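Local structure of AAEL008620-PA odorant-binding protein (Aedes aegypti, 5V13) at residues Val88-Ala91 against Glu92-His96; Gln101-Ala104 against Leu105-Asn108; Asn127-Ala130 against Thr131-Ala134; His137-Ile140 against Leu141-His145. The protein binds the insect juvenile hormone JH III in a pocket of its helical fold, as a secreted hemolymph member of the odorant-binding protein family. All coordinates share one frame; numbering follows the deposited sequence.

Interaction 1. Residues Val88-Ala91 against Glu92-His96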
loop_
_atom_site.group_PDB
_atom_site.type_symbol
_atom_site.label_atom_id
_atom_site.label_comp_id
_atom_site.label_asym_id
_atom_site.label_seq_id
_atom_site.Cartn_x
_atom_site.Cartn_y
_atom_site.Cartn_z
ATOM N N VAL B 88 1.168 -8.922 25.814
ATOM C CA VAL B 88 -0.274 -9.149 25.698
ATOM C C VAL B 88 -0.879 -8.194 24.682
ATOM O O VAL B 88 -1.695 -8.586 23.833
ATOM C CB VAL B 88 -0.959 -9.009 27.070
ATOM C CG1 VAL B 88 -2.494 -8.920 26.903
ATOM C CG2 VAL B 88 -0.606 -10.185 27.953
ATOM N N LEU B 89 -0.498 -6.916 24.757
ATOM C CA LEU B 89 -1.054 -5.938 23.832
ATOM C C LEU B 89 -0.626 -6.243 22.403
ATOM O O LEU B 89 -1.416 -6.083 21.463
ATOM C CB LEU B 89 -0.647 -4.522 24.259
ATOM C CG LEU B 89 -1.469 -3.367 23.677
ATOM C CD1 LEU B 89 -2.906 -3.314 24.256
ATOM C CD2 LEU B 89 -0.737 -2.034 23.852
ATOM N N GLN B 90 0.612 -6.721 22.221
ATOM C CA GLN B 90 1.064 -7.121 20.891
ATOM C C GLN B 90 0.250 -8.294 20.358
ATOM O O GLN B 90 -0.126 -8.311 19.179
ATOM C CB GLN B 90 2.547 -7.497 20.917
ATOM C CG GLN B 90 3.179 -7.691 19.530
ATOM C CD GLN B 90 3.531 -6.361 18.866
ATOM O OE1 GLN B 90 3.709 -5.350 19.539
ATOM N NE2 GLN B 90 3.617 -6.358 17.532
ATOM N N ALA B 91 -0.013 -9.290 21.204
ATOM C CA ALA B 91 -0.779 -10.447 20.755
ATOM C C ALA B 91 -2.212 -10.063 20.413
ATOM O O ALA B 91 -2.772 -10.549 19.424
ATOM C CB ALA B 91 -0.762 -11.538 21.821
ATOM N N GLU B 92 -2.818 -9.185 21.210
ATOM C CA GLU B 92 -4.188 -8.767 20.923
ATOM C C GLU B 92 -4.299 -8.051 19.581
ATOM O O GLU B 92 -5.321 -8.169 18.893
ATOM C CB GLU B 92 -4.701 -7.880 22.055
ATOM C CG GLU B 92 -4.917 -8.641 23.356
ATOM C CD GLU B 92 -5.314 -7.748 24.533
ATOM O OE1 GLU B 92 -5.793 -8.289 25.559
ATOM O OE2 GLU B 92 -5.127 -6.516 24.448
ATOM N N SER B 93 -3.261 -7.316 19.186
ATOM C CA SER B 93 -3.311 -6.575 17.934
ATOM C C SER B 93 -2.989 -7.444 16.725
ATOM O O SER B 93 -3.557 -7.226 15.648
ATOM C CB SER B 93 -2.350 -5.382 17.987
ATOM O OG SER B 93 -2.298 -4.725 16.729
ATOM N N PHE B 94 -2.080 -8.416 16.863
ATOM C CA PHE B 94 -1.483 -9.053 15.690
ATOM C C PHE B 94 -1.502 -10.578 15.664
ATOM O O PHE B 94 -0.942 -11.158 14.728
ATOM C CB PHE B 94 -0.026 -8.601 15.508
ATOM C CG PHE B 94 0.125 -7.153 15.072
ATOM C CD1 PHE B 94 -0.382 -6.721 13.853
ATOM C CD2 PHE B 94 0.785 -6.239 15.877
ATOM C CE1 PHE B 94 -0.257 -5.390 13.459
ATOM C CE2 PHE B 94 0.936 -4.915 15.486
ATOM C CZ PHE B 94 0.412 -4.488 14.267
ATOM N N PHE B 95 -2.101 -11.251 16.641
ATOM C CA PHE B 95 -2.192 -12.712 16.597
ATOM C C PHE B 95 -3.658 -13.120 16.487
ATOM O O PHE B 95 -4.403 -13.039 17.470
ATOM C CB PHE B 95 -1.539 -13.364 17.815
ATOM C CG PHE B 95 -1.541 -14.864 17.749
ATOM C CD1 PHE B 95 -0.653 -15.531 16.918
ATOM C CD2 PHE B 95 -2.442 -15.602 18.489
ATOM C CE1 PHE B 95 -0.659 -16.915 16.838
ATOM C CE2 PHE B 95 -2.455 -16.984 18.420
ATOM C CZ PHE B 95 -1.562 -17.644 17.590
ATOM N N HIS B 96 -4.061 -13.583 15.297
ATOM C CA HIS B 96 -5.440 -13.989 15.036
ATOM C C HIS B 96 -5.562 -15.437 14.582
ATOM O O HIS B 96 -6.653 -15.856 14.171
ATOM C CB HIS B 96 -6.058 -13.068 13.985
ATOM C CG HIS B 96 -5.614 -11.647 14.115
ATOM N ND1 HIS B 96 -5.887 -10.886 15.232
ATOM C CD2 HIS B 96 -4.885 -10.857 13.288
ATOM C CE1 HIS B 96 -5.357 -9.683 15.082
ATOM N NE2 HIS B 96 -4.743 -9.642 13.911
#

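Interaction 2. Residues Gln101-Ala104 against Leu105-Asn108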
loop_
_atom_site.group_PDB
_atom_site.type_symbol
_atom_site.label_atom_id
_atom_site.label_comp_id
_atom_site.label_asym_id
_atom_site.label_seq_id
_atom_site.Cartn_x
_atom_site.Cartn_y
_atom_site.Cartn_z
ATOM N N GLN B 101 -4.414 -20.369 21.797
ATOM C CA GLN B 101 -3.031 -19.946 22.032
ATOM C C GLN B 101 -2.948 -18.482 22.444
ATOM O O GLN B 101 -2.053 -18.102 23.211
ATOM C CB GLN B 101 -2.175 -20.193 20.787
ATOM C CG GLN B 101 -1.797 -21.654 20.592
ATOM C CD GLN B 101 -1.324 -22.304 21.886
ATOM O OE1 GLN B 101 -0.274 -21.947 22.430
ATOM N NE2 GLN B 101 -2.106 -23.256 22.392
ATOM N N LEU B 102 -3.863 -17.644 21.949
ATOM C CA LEU B 102 -3.903 -16.261 22.406
ATOM C C LEU B 102 -4.210 -16.195 23.899
ATOM O O LEU B 102 -3.548 -15.470 24.652
ATOM C CB LEU B 102 -4.940 -15.479 21.603
ATOM C CG LEU B 102 -5.171 -14.021 22.011
ATOM C CD1 LEU B 102 -3.864 -13.232 21.939
ATOM C CD2 LEU B 102 -6.245 -13.402 21.113
ATOM N N GLN B 103 -5.212 -16.957 24.347
ATOM C CA GLN B 103 -5.572 -16.943 25.762
ATOM C C GLN B 103 -4.457 -17.531 26.621
ATOM O O GLN B 103 -4.227 -17.074 27.749
ATOM C CB GLN B 103 -6.877 -17.706 25.985
ATOM C CG GLN B 103 -7.413 -17.609 27.409
ATOM C CD GLN B 103 -7.678 -16.176 27.836
ATOM O OE1 GLN B 103 -8.156 -15.356 27.048
ATOM N NE2 GLN B 103 -7.364 -15.866 29.084
ATOM N N ALA B 104 -3.757 -18.548 26.110
ATOM C CA ALA B 104 -2.635 -19.109 26.863
ATOM C C ALA B 104 -1.546 -18.066 27.084
ATOM O O ALA B 104 -1.014 -17.935 28.194
ATOM C CB ALA B 104 -2.068 -20.333 26.141
ATOM N N LEU B 105 -1.204 -17.308 26.043
ATOM C CA LEU B 105 -0.220 -16.243 26.213
ATOM C C LEU B 105 -0.694 -15.220 27.242
ATOM O O LEU B 105 0.066 -14.832 28.137
ATOM C CB LEU B 105 0.082 -15.586 24.865
ATOM C CG LEU B 105 1.229 -14.560 24.841
ATOM C CD1 LEU B 105 1.997 -14.593 23.521
ATOM C CD2 LEU B 105 0.708 -13.158 25.108
ATOM N N LYS B 106 -1.963 -14.814 27.167
ATOM C CA LYS B 106 -2.502 -13.894 28.168
ATOM C C LYS B 106 -2.353 -14.436 29.588
ATOM O O LYS B 106 -2.002 -13.688 30.508
ATOM C CB LYS B 106 -3.968 -13.605 27.875
ATOM C CG LYS B 106 -4.193 -12.645 26.730
ATOM C CD LYS B 106 -5.670 -12.336 26.612
ATOM C CE LYS B 106 -5.970 -11.530 25.376
ATOM N NZ LYS B 106 -7.438 -11.583 25.090
ATOM N N ASN B 107 -2.626 -15.729 29.795
ATOM C CA ASN B 107 -2.533 -16.290 31.142
ATOM C C ASN B 107 -1.086 -16.429 31.613
ATOM O O ASN B 107 -0.814 -16.331 32.817
ATOM C CB ASN B 107 -3.221 -17.657 31.202
ATOM C CG ASN B 107 -4.708 -17.582 30.898
ATOM O OD1 ASN B 107 -5.303 -16.509 30.912
ATOM N ND2 ASN B 107 -5.310 -18.727 30.623
ATOM N N ASN B 108 -0.152 -16.666 30.695
ATOM C CA ASN B 108 1.218 -17.007 31.070
ATOM C C ASN B 108 2.162 -15.811 31.151
ATOM O O ASN B 108 3.208 -15.913 31.813
ATOM C CB ASN B 108 1.804 -18.011 30.076
ATOM C CG ASN B 108 1.305 -19.425 30.299
ATOM O OD1 ASN B 108 1.030 -19.840 31.427
ATOM N ND2 ASN B 108 1.213 -20.184 29.219
HETATM O O HOH W 1 -7.918 -14.578 24.563
#

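Interaction 3. Residues Asn127-Ala130 against Thr131-Ala134. With JH3 (methyl (2E,6E)-9-[(2R)-3,3-dimethyloxiran-2-yl]-3,7-dimethylnona-2,6-dienoate), chain E.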
loop_
_atom_site.group_PDB
_atom_site.type_symbol
_atom_site.label_atom_id
_atom_site.label_comp_id
_atom_site.label_asym_id
_atom_site.label_seq_id
_atom_site.Cartn_x
_atom_site.Cartn_y
_atom_site.Cartn_z
ATOM N N ASN B 127 17.935 -15.370 30.162
ATOM C CA ASN B 127 17.434 -16.452 31.008
ATOM C C ASN B 127 16.028 -16.172 31.527
ATOM O O ASN B 127 15.214 -17.096 31.661
ATOM C CB ASN B 127 18.395 -16.686 32.163
ATOM C CG ASN B 127 19.638 -17.384 31.707
ATOM O OD1 ASN B 127 19.679 -17.923 30.596
ATOM N ND2 ASN B 127 20.659 -17.386 32.544
ATOM N N LYS B 128 15.723 -14.908 31.826
ATOM C CA LYS B 128 14.387 -14.581 32.314
ATOM C C LYS B 128 13.341 -14.771 31.219
ATOM O O LYS B 128 12.220 -15.208 31.496
ATOM C CB LYS B 128 14.382 -13.148 32.865
ATOM C CG LYS B 128 13.005 -12.610 33.285
ATOM C CD LYS B 128 12.290 -13.574 34.249
ATOM C CE LYS B 128 12.348 -13.100 35.689
ATOM N NZ LYS B 128 11.572 -13.996 36.603
ATOM N N TYR B 129 13.709 -14.509 29.969
ATOM C CA TYR B 129 12.793 -14.657 28.839
ATOM C C TYR B 129 12.553 -16.119 28.453
ATOM O O TYR B 129 11.562 -16.418 27.771
ATOM C CB TYR B 129 13.383 -13.886 27.663
ATOM C CG TYR B 129 12.498 -13.639 26.456
ATOM C CD1 TYR B 129 11.227 -13.087 26.587
ATOM C CD2 TYR B 129 12.979 -13.876 25.178
ATOM C CE1 TYR B 129 10.434 -12.827 25.458
ATOM C CE2 TYR B 129 12.210 -13.629 24.066
ATOM C CZ TYR B 129 10.943 -13.105 24.209
ATOM O OH TYR B 129 10.192 -12.841 23.088
ATOM N N ALA B 130 13.436 -17.033 28.866
ATOM C CA ALA B 130 13.563 -18.324 28.185
ATOM C C ALA B 130 12.279 -19.150 28.249
ATOM O O ALA B 130 11.833 -19.686 27.226
ATOM C CB ALA B 130 14.741 -19.106 28.773
ATOM N N THR B 131 11.666 -19.267 29.438
ATOM C CA THR B 131 10.495 -20.140 29.582
ATOM C C THR B 131 9.321 -19.633 28.747
ATOM O O THR B 131 8.674 -20.399 28.020
ATOM C CB THR B 131 10.085 -20.255 31.056
ATOM O OG1 THR B 131 11.117 -20.914 31.807
ATOM C CG2 THR B 131 8.803 -21.066 31.194
ATOM N N PHE B 132 9.035 -18.333 28.841
ATOM C CA PHE B 132 7.966 -17.739 28.043
ATOM C C PHE B 132 8.228 -17.914 26.555
ATOM O O PHE B 132 7.318 -18.228 25.775
ATOM C CB PHE B 132 7.845 -16.252 28.397
ATOM C CG PHE B 132 6.767 -15.520 27.643
ATOM C CD1 PHE B 132 5.438 -15.658 28.002
ATOM C CD2 PHE B 132 7.093 -14.646 26.605
ATOM C CE1 PHE B 132 4.444 -14.977 27.311
ATOM C CE2 PHE B 132 6.109 -13.954 25.915
ATOM C CZ PHE B 132 4.776 -14.115 26.269
ATOM N N TYR B 133 9.465 -17.684 26.135
ATOM C CA TYR B 133 9.778 -17.779 24.719
ATOM C C TYR B 133 9.615 -19.207 24.211
ATOM O O TYR B 133 9.146 -19.420 23.086
ATOM C CB TYR B 133 11.194 -17.263 24.466
ATOM C CG TYR B 133 11.530 -17.143 22.999
ATOM C CD1 TYR B 133 10.963 -16.145 22.223
ATOM C CD2 TYR B 133 12.426 -18.021 22.399
ATOM C CE1 TYR B 133 11.262 -16.028 20.886
ATOM C CE2 TYR B 133 12.732 -17.915 21.059
ATOM C CZ TYR B 133 12.152 -16.912 20.312
ATOM O OH TYR B 133 12.467 -16.791 18.980
ATOM N N ALA B 134 9.996 -20.199 25.022
ATOM C CA ALA B 134 9.870 -21.588 24.585
ATOM C C ALA B 134 8.411 -22.004 24.518
ATOM O O ALA B 134 8.003 -22.720 23.596
ATOM C CB ALA B 134 10.654 -22.520 25.519
HETATM C C1 JH3 E . 15.458 -10.647 10.838
HETATM O O2 JH3 E . 14.562 -11.079 10.135
HETATM O O1 JH3 E . 16.400 -9.733 10.245
HETATM C CM JH3 E . 16.192 -9.315 8.894
HETATM C C2 JH3 E . 15.634 -10.979 12.264
HETATM C C3 JH3 E . 14.895 -11.813 12.999
HETATM C "C3'" JH3 E . 13.722 -12.590 12.469
HETATM C C4 JH3 E . 15.282 -11.950 14.453
HETATM C C5 JH3 E . 14.018 -11.944 15.308
HETATM C C6 JH3 E . 14.384 -11.622 16.740
HETATM C C7 JH3 E . 14.581 -12.564 17.673
HETATM C "C7'" JH3 E . 14.486 -14.027 17.329
HETATM C C8 JH3 E . 14.936 -12.117 19.084
HETATM C C9 JH3 E . 13.863 -12.521 20.109
HETATM C CA JH3 E . 12.456 -12.113 19.679
HETATM O O3 JH3 E . 11.460 -12.331 20.704
HETATM C CB JH3 E . 11.833 -10.970 20.478
HETATM C "CB'" JH3 E . 10.881 -10.110 19.639
HETATM C CC JH3 E . 12.588 -10.354 21.647
HETATM O O HOH W 2 12.672 -18.340 32.131
HETATM O O HOH W 3 10.034 -16.683 30.993
#

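Interaction 4. Residues His137-Ile140 against Leu141-His145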
loop_
_atom_site.group_PDB
_atom_site.type_symbol
_atom_site.label_atom_id
_atom_site.label_comp_id
_atom_site.label_asym_id
_atom_site.label_seq_id
_atom_site.Cartn_x
_atom_site.Cartn_y
_atom_site.Cartn_z
ATOM N N HIS B 137 6.604 -19.754 21.487
ATOM C CA HIS B 137 7.519 -19.442 20.391
ATOM C C HIS B 137 6.781 -19.013 19.121
ATOM O O HIS B 137 7.009 -17.920 18.589
ATOM C CB HIS B 137 8.394 -20.676 20.127
ATOM C CG HIS B 137 9.427 -20.475 19.066
ATOM N ND1 HIS B 137 9.193 -20.759 17.738
ATOM C CD2 HIS B 137 10.703 -20.028 19.138
ATOM C CE1 HIS B 137 10.280 -20.487 17.035
ATOM N NE2 HIS B 137 11.210 -20.044 17.862
ATOM N N SER B 138 5.902 -19.874 18.608
ATOM C CA SER B 138 5.284 -19.590 17.312
ATOM C C SER B 138 4.300 -18.430 17.393
ATOM O O SER B 138 4.092 -17.725 16.394
ATOM C CB SER B 138 4.590 -20.843 16.775
ATOM O OG SER B 138 3.503 -21.209 17.604
ATOM N N THR B 139 3.692 -18.209 18.567
ATOM C CA THR B 139 2.810 -17.055 18.743
ATOM C C THR B 139 3.608 -15.752 18.749
ATOM O O THR B 139 3.222 -14.784 18.093
ATOM C CB THR B 139 2.004 -17.205 20.039
ATOM O OG1 THR B 139 1.155 -18.359 19.955
ATOM C CG2 THR B 139 1.149 -15.972 20.314
ATOM N N ILE B 140 4.737 -15.726 19.468
ATOM C CA ILE B 140 5.596 -14.539 19.513
ATOM C C ILE B 140 6.114 -14.198 18.118
ATOM O O ILE B 140 6.089 -13.042 17.689
ATOM C CB ILE B 140 6.758 -14.780 20.493
ATOM C CG1 ILE B 140 6.224 -14.951 21.912
ATOM C CG2 ILE B 140 7.826 -13.670 20.384
ATOM C CD1 ILE B 140 7.268 -15.602 22.866
ATOM N N LEU B 141 6.635 -15.199 17.411
ATOM C CA LEU B 141 7.102 -14.995 16.043
ATOM C C LEU B 141 6.041 -14.295 15.204
ATOM O O LEU B 141 6.311 -13.287 14.540
ATOM C CB LEU B 141 7.471 -16.351 15.431
ATOM C CG LEU B 141 8.048 -16.533 14.023
ATOM C CD1 LEU B 141 8.604 -17.956 13.914
ATOM C CD2 LEU B 141 7.022 -16.294 12.897
ATOM N N ARG B 142 4.817 -14.803 15.249
ATOM C CA ARG B 142 3.790 -14.270 14.364
ATOM C C ARG B 142 3.389 -12.847 14.755
ATOM O O ARG B 142 3.224 -11.987 13.882
ATOM C CB ARG B 142 2.588 -15.212 14.364
ATOM C CG ARG B 142 1.632 -14.928 13.250
ATOM C CD ARG B 142 0.943 -16.192 12.790
ATOM N NE ARG B 142 0.295 -15.948 11.511
ATOM C CZ ARG B 142 -0.332 -16.873 10.799
ATOM N NH1 ARG B 142 -0.405 -18.126 11.238
ATOM N NH2 ARG B 142 -0.884 -16.535 9.643
ATOM N N MET B 143 3.225 -12.573 16.060
ATOM C CA MET B 143 2.694 -11.272 16.473
ATOM C C MET B 143 3.714 -10.158 16.320
ATOM O O MET B 143 3.328 -8.987 16.303
ATOM C CB MET B 143 2.195 -11.321 17.929
ATOM C CG MET B 143 3.299 -11.464 18.995
ATOM S SD MET B 143 2.547 -12.034 20.546
ATOM C CE MET B 143 3.786 -11.644 21.801
ATOM N N PHE B 144 5.005 -10.492 16.239
ATOM C CA PHE B 144 6.064 -9.534 15.945
ATOM C C PHE B 144 6.508 -9.598 14.481
ATOM O O PHE B 144 7.673 -9.327 14.169
ATOM C CB PHE B 144 7.255 -9.750 16.884
ATOM C CG PHE B 144 7.004 -9.289 18.295
ATOM C CD1 PHE B 144 6.909 -7.928 18.587
ATOM C CD2 PHE B 144 6.865 -10.209 19.327
ATOM C CE1 PHE B 144 6.673 -7.487 19.891
ATOM C CE2 PHE B 144 6.640 -9.779 20.644
ATOM C CZ PHE B 144 6.540 -8.411 20.922
ATOM N N HIS B 145 5.596 -9.983 13.583
ATOM C CA HIS B 145 5.744 -9.797 12.139
ATOM C C HIS B 145 6.790 -10.717 11.521
ATOM O O HIS B 145 7.355 -10.405 10.466
ATOM C CB HIS B 145 6.035 -8.332 11.822
ATOM C CG HIS B 145 5.123 -7.401 12.556
ATOM N ND1 HIS B 145 3.751 -7.517 12.494
ATOM C CD2 HIS B 145 5.381 -6.396 13.428
ATOM C CE1 HIS B 145 3.199 -6.602 13.273
ATOM N NE2 HIS B 145 4.166 -5.903 13.844
#

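Interaction 1. Residues Val88-Ala91 against Glu92-His96
The last turn of helix 84-94 sets Gln90 against Phe94 and Glu92 against Val88 and Leu89, before the chain leaves helical geometry at Phe95. Gln90 O accepts the N-H of Phe94 at 3.0 Å and receives a second, weak bond from Ser93 N; Ala91 O takes the N-H of Phe95 at 2.9 Å. Phe95 is the first residue to leave helical backbone angles, and the Phe95 N to Ala91 O bond belongs to the last helical turn.

On the side facing Phe94, the Gln90 chain bends at its second torsion (chi2 79°), which turns the amide forward along the helix, toward Phe94. NE2 then lies 3.3 Å from Phe94 CD2, approaching the ring obliquely with amide and ring planes 31° apart. Both ends of the amide are held from outside: OE1 by Arg24 N, NE2 by Met143 O. Ser93 OG sits over the centre of one face of the Phe94 ring. Within the mainly helical odorant-binding protein fold, Ala91 faces helix 99-113 through Leu102 and Leu105, and helix 137-143 through Met143.

On another side of the helix the extended Glu92 chain runs back beside the preceding turn. Its OE1 meets Val88 CG1 at 3.6 Å, while OE2 reaches Leu89 CD1 at 3.9 Å. Glu92 OE1 also has a long, weak ion pair with Lys106.

Interaction 2. Residues Gln101-Ala104 against Leu105-Asn108
Gln103 NE2 donates to Asn107 OD1 at 2.8 Å, an i to i+4 side-chain bond along one face of helix 99-113. The bond is bent, with an N-H...O angle of 130°, and the two amide planes are 60° apart; OD1 lies out of the Gln103 amide plane and NE2 is tilted from the carbonyl plane of Asn107. The Gln103 chain makes this possible by bending at its second torsion (chi2 59°), which turns the amide along the helix toward the next turn, where Asn107 is.

The other end of the same amide is gripped through solvent. A water donates to Gln103 OE1 at 2.6 Å and accepts from Lys106 NZ at 3.1 Å, so the two side chains are bridged where they cross at about a right angle. Lys106 is extended beyond CG and its methylene CD passes 3.9 Å from Gln103 OE1.

This polar row lies at the surface, whereas Leu102 and Leu105 point into the helical bundle, Leu102 against Phe95 and Leu105 against Thr139 and Met143 of helix 137-143. Asn108 ND2 is hydrogen-bonded to His136 NE2, in the short link between helices 122-135 and 137-143. In the backbone beneath the polar row, Asn107 N bonds to Gln103 O at 2.9 Å.

Interaction 3. Residues Asn127-Ala130 against Thr131-Ala134
One face of the Tyr129 ring carries Tyr133 CB, a CH-pi contact 4.0 Å from the ring centroid and displaced toward the rim. Near the plane of the same ring, at its edge, lies the epoxide oxygen O3 of JH3. The Tyr129 and Tyr133 rings meet obliquely, planes 33° apart, with Tyr129 CE2 only 3.4 Å from Tyr133 CD1. Tyr129 CE1 comes up to the edge of the Phe132 ring, 4.0 Å from its CD2.

Both tyrosines belong to the juvenile hormone pocket, on the inward side of helix 122-135. Tyr129 OH donates to JH3 O3 at 2.7 Å, gripping the epoxide end of the hormone. Tyr133 approaches the same oxygen with CE1 at 3.7 Å, while its own hydroxyl is hydrogen-bonded to Trp53 O. With CG anti to the backbone N (chi1 -168°), Tyr129 extends alongside Tyr133 of the following turn, its hydroxyl at the hormone.

On the backbone, Tyr133 N bonds to Tyr129 O at 2.9 Å. In the two preceding i to i+4 pairs waters are inserted: one accepts from Thr131 N and lies 2.9 Å from Asn127 O, the other accepts from Phe132 N and lies 2.7 Å from Lys128 O.

Interaction 4. Residues His137-Ile140 against Leu141-His145
Ile140 and Phe144 lie side by side and point the same way, Ile140 CG2 meeting Phe144 CD2 at 3.7 Å; this is the tightly packed side of the contact, at the C-terminal end of helix 137-143, and both residues touch the bound JH3. In the backbone, Phe144 N bonds to Ile140 O, which also lies at the edge of the Phe144 ring, 3.4 Å from CD2. Met143 adds to the packing on the inner side. Its CG stands between the backbone N and the carbonyl carbon (chi1 69°), a crowded position that lays the extended chain back over the preceding turn: CG is 3.4 Å from Thr139 O and CE 4.1 Å from Ile140 CG1.

The other side is looser. Ser138 is exposed, and Leu141 CD1 comes no nearer than 4.4 Å to His137 CE1, set obliquely to the ring; His137 NE2 is hydrogen-bonded to Trp53 O. Arg142 directs its guanidinium away from the preceding turn into a salt bridge with Asp150. Its backbone N reaches Ser138 O at 3.2 Å from above the carbonyl plane, a less regular bond than the nearly straight one from Leu141 N to His137 O.

Past Phe144 the chain turns through His145, whose phi is positive (72°). His145 N bonds to Arg142 O at 3.1 Å and Gly146 N to Leu141 O, the paired bonds of a Schellman motif ending the helix.

All four contacts are local and follow one another along the chain in series; none closes a long loop, nests or crosses. Interaction 1 ends helix 84-94; interaction 2 lies on the next helix, 99-113, which packs against helix 84-94. After a loop the chain enters helix 122-135, where interaction 3 meets interaction 2 through Phe132 and Leu105. Interaction 4 spans helix 137-143, directly after it, and touches the other three: Gln90 of interaction 1, Leu105 of interaction 2, and Tyr129, Phe132 and Tyr133 of interaction 3. Interactions 3 and 4 line the hormone pocket; interactions 1 and 2 pack against helix 137-143 farther from the hormone.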